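Local coordinates for FMN-dependent nitronate monooxygenase (Shewanella oneidensis, PDB 5LSM), which oxidises nitronates with the help of FMN and molecular oxygen, propionate 3-nitronate being its probable substrate, at the interface of chains A and B. Numbering follows the deposited sequence. Chains: chain A/B, FMN-dependent nitronate monooxygenase.

Contacts 1 and 2 are neighbouring parts of one interface between two copies of the same protein. The centres of their C-alpha atoms lie about 7 Å apart. Both use A:Phe198, B:Gly217 and B:Asn327, and one bridging water belongs to both. Helix 197-207 of chain A runs through the pair. Contact 1 joins its start to loops of chain B and is mainly polar. Contact 2 sets the helix and A:Met230 against helix 221-229 and is mainly apolar. The interface is two-fold symmetric, so each contact recurs with the chains exchanged. The pairing may or may not be the biological dimer.

Contact 1: the interface of chains A and B. Residues chain A 196, 198-199; chain B 178, 216-217, 326-327.
A:Gly196, extended in backbone shape, and the first turn of helix 197-207 meet three loop stretches of chain B, where B:Gly216 and B:Gly217 both have positive phi values. The hydroxyl of A:Ser199 points across the interface. Its OG lies beside the aliphatic part of B:Glu178, 3.4 Å from CG. The OG of A:Ser199 is also 2.9 Å from a water, with which it shares a hydrogen bond. The same water bonds to the backbone O of A:Phe198 and to the backbone O of B:Gly217, each at 2.7 Å. Another partner is the side-chain amide of B:Asn327, whose ND2 donates at 2.8 Å in a nearly straight bond (178° at H). With CG swung away from the backbone N (chi1 -163°), B:Asn327 turns its amide toward the water. Groups from both chains thus grip one water, and the carbonyl oxygens of A:Phe198 and B:Gly217 are joined through it. B:Glu178 bends at chi2 (95°) and brings its carboxylate over A:Gly196, with OE2 3.4 Å from the alpha carbon. The carboxamide OE1 of B:Gln326 accepts a weak bond from the backbone N of A:Gly196 at 3.4 Å. The ring of A:Phe198 turns its edge to B:Gly217, whose carbonyl carbon lies in the ring plane. CE2 of A:Phe198 is 3.2 Å from O of B:Gly217. B:Gly217 is also an FMN-binding residue. The site therefore ties the start of a helix in one chain to a cofactor-binding loop in the other, and may help to steady that loop if the dimer is biological.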
# COMPACT_ATOMS: atom_id res chain seq x y z
N GLY A 196 -1.27 1.75 2.83
CA GLY A 196 -0.63 2.60 1.83
C GLY A 196 -1.06 4.06 1.97
O GLY A 196 -2.18 4.35 2.38
N PHE A 198 -2.06 6.48 0.09
CA PHE A 198 -3.32 6.89 -0.55
C PHE A 198 -4.56 6.64 0.32
O PHE A 198 -5.58 7.32 0.16
CB PHE A 198 -3.50 6.15 -1.87
CG PHE A 198 -4.51 6.77 -2.76
CD1 PHE A 198 -4.20 7.89 -3.50
CD2 PHE A 198 -5.76 6.19 -2.92
CE1 PHE A 198 -5.11 8.46 -4.35
CE2 PHE A 198 -6.69 6.74 -3.77
CZ PHE A 198 -6.36 7.89 -4.49
N SER A 199 -4.47 5.68 1.23
CA SER A 199 -5.58 5.37 2.13
C SER A 199 -5.35 5.83 3.56
O SER A 199 -6.30 6.21 4.25
CB SER A 199 -5.88 3.87 2.10
OG SER A 199 -6.68 3.56 0.97
N GLU B 178 -4.27 -1.36 -1.92
CA GLU B 178 -5.43 -0.86 -1.15
C GLU B 178 -6.76 -1.46 -1.65
O GLU B 178 -7.77 -1.47 -0.92
CB GLU B 178 -5.50 0.67 -1.25
CG GLU B 178 -4.43 1.45 -0.46
CD GLU B 178 -3.18 1.84 -1.26
OE1 GLU B 178 -2.79 1.12 -2.23
OE2 GLU B 178 -2.56 2.88 -0.91
N GLY B 216 -7.93 1.28 -6.38
CA GLY B 216 -7.40 1.01 -5.04
C GLY B 216 -7.49 2.22 -4.12
O GLY B 216 -6.60 3.05 -4.09
N GLY B 217 -8.60 2.35 -3.41
CA GLY B 217 -8.76 3.40 -2.40
C GLY B 217 -9.38 4.68 -2.91
O GLY B 217 -9.31 5.71 -2.25
N GLN B 326 -8.92 -0.68 1.62
CA GLN B 326 -8.37 -0.14 2.85
C GLN B 326 -8.96 1.20 3.23
O GLN B 326 -8.55 1.79 4.23
CB GLN B 326 -6.86 0.01 2.72
CG GLN B 326 -6.09 -1.29 2.81
CD GLN B 326 -4.59 -1.06 2.93
OE1 GLN B 326 -4.02 -0.19 2.25
NE2 GLN B 326 -3.95 -1.82 3.79
N ASN B 327 -9.94 1.66 2.47
CA ASN B 327 -10.67 2.88 2.82
C ASN B 327 -12.16 2.62 2.66
O ASN B 327 -12.67 2.65 1.54
CB ASN B 327 -10.23 4.06 1.94
CG ASN B 327 -10.63 5.41 2.51
OD1 ASN B 327 -11.51 5.50 3.35
ND2 ASN B 327 -9.96 6.45 2.07
O HOH W 1 -7.97 6.07 0.12

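Contact 2: the interface of chains A and B. Residues chain A 198, 202, 230; chain B 217, 223, 226-227, 327.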
# COMPACT_ATOMS: atom_id res chain seq x y z
N PHE A 198 -2.06 6.48 0.09
CA PHE A 198 -3.32 6.89 -0.55
C PHE A 198 -4.56 6.64 0.32
O PHE A 198 -5.58 7.32 0.16
CB PHE A 198 -3.50 6.15 -1.87
CG PHE A 198 -4.51 6.77 -2.76
CD1 PHE A 198 -4.20 7.89 -3.50
CD2 PHE A 198 -5.76 6.19 -2.92
CE1 PHE A 198 -5.11 8.46 -4.35
CE2 PHE A 198 -6.69 6.74 -3.77
CZ PHE A 198 -6.36 7.89 -4.49
N PRO A 202 -5.64 10.19 3.86
CA PRO A 202 -6.98 10.82 3.99
C PRO A 202 -7.77 10.39 5.23
O PRO A 202 -8.52 11.21 5.80
CB PRO A 202 -7.70 10.39 2.71
CG PRO A 202 -7.00 9.16 2.29
CD PRO A 202 -5.55 9.37 2.64
N MET A 230 -5.00 15.98 -1.23
CA MET A 230 -5.73 15.24 -0.20
C MET A 230 -5.78 15.96 1.14
O MET A 230 -6.37 15.46 2.09
CB MET A 230 -5.07 13.88 0.02
CG MET A 230 -5.84 12.73 -0.57
SD MET A 230 -4.73 11.46 -1.13
CE MET A 230 -5.91 10.18 -1.52
N GLY B 217 -8.60 2.35 -3.41
CA GLY B 217 -8.76 3.40 -2.40
C GLY B 217 -9.38 4.68 -2.91
O GLY B 217 -9.31 5.71 -2.25
N THR B 223 -10.24 11.91 -3.30
CA THR B 223 -9.35 10.84 -3.73
C THR B 223 -9.40 10.67 -5.25
O THR B 223 -8.37 10.36 -5.88
CB THR B 223 -9.64 9.49 -3.03
OG1 THR B 223 -11.05 9.29 -2.92
CG2 THR B 223 -9.00 9.44 -1.62
N ALA B 226 -6.92 13.42 -6.32
CA ALA B 226 -5.54 12.95 -6.16
C ALA B 226 -5.13 11.99 -7.27
O ALA B 226 -4.03 12.07 -7.76
CB ALA B 226 -5.36 12.28 -4.81
N ALA B 227 -6.03 11.08 -7.65
CA ALA B 227 -5.72 10.12 -8.72
C ALA B 227 -5.47 10.81 -10.05
O ALA B 227 -4.48 10.54 -10.70
CB ALA B 227 -6.84 9.09 -8.87
N ASN B 327 -9.94 1.66 2.47
CA ASN B 327 -10.67 2.88 2.82
C ASN B 327 -12.16 2.62 2.66
O ASN B 327 -12.67 2.65 1.54
CB ASN B 327 -10.23 4.06 1.94
CG ASN B 327 -10.63 5.41 2.51
OD1 ASN B 327 -11.51 5.50 3.35
ND2 ASN B 327 -9.96 6.45 2.07
O HOH W 2 -7.97 6.07 0.12
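Helix 197-207 of chain A packs here against helix 221-229 of chain B, with A:Met230 adding its side chain from the chain A side. The ring of A:Phe198 is the apolar centre. Its far end reaches the chain B helix: CZ is 3.9 Å from CB of B:Thr223, and CE1 is 3.9 Å from CB of B:Ala226. CZ of A:Phe198 also comes within 3.5 Å of the backbone O of B:Thr223. A:Met230 bends at chi2 (147°) and places its methyl CE over one face of the same ring, 3.4 Å above the plane and toward the rim. The sulfur SD of A:Met230 lies 3.8 Å from CB of B:Ala226. The thioether end thus touches both the ring of its own chain and the methyl of B:Ala226. The approach of the B:Thr223 methyl to CE of A:Met230 is modelled too tightly, and its detail is doubtful. B:Ala227 borders the patch near CE1 of A:Phe198. At the other end, CG of A:Pro202 lies 4.0 Å from ND2 of B:Asn327, off the NH2 end of the amide that also serves the bridging water. A leucine in place of A:Phe198 has no flat face for the A:Met230 methyl and would probably leave a gap against B:Thr223 and B:Ala226. The patch supplies the interface with apolar packing next to its water-linked part. If the dimer is biological, it probably helps to fix how the two helices sit together.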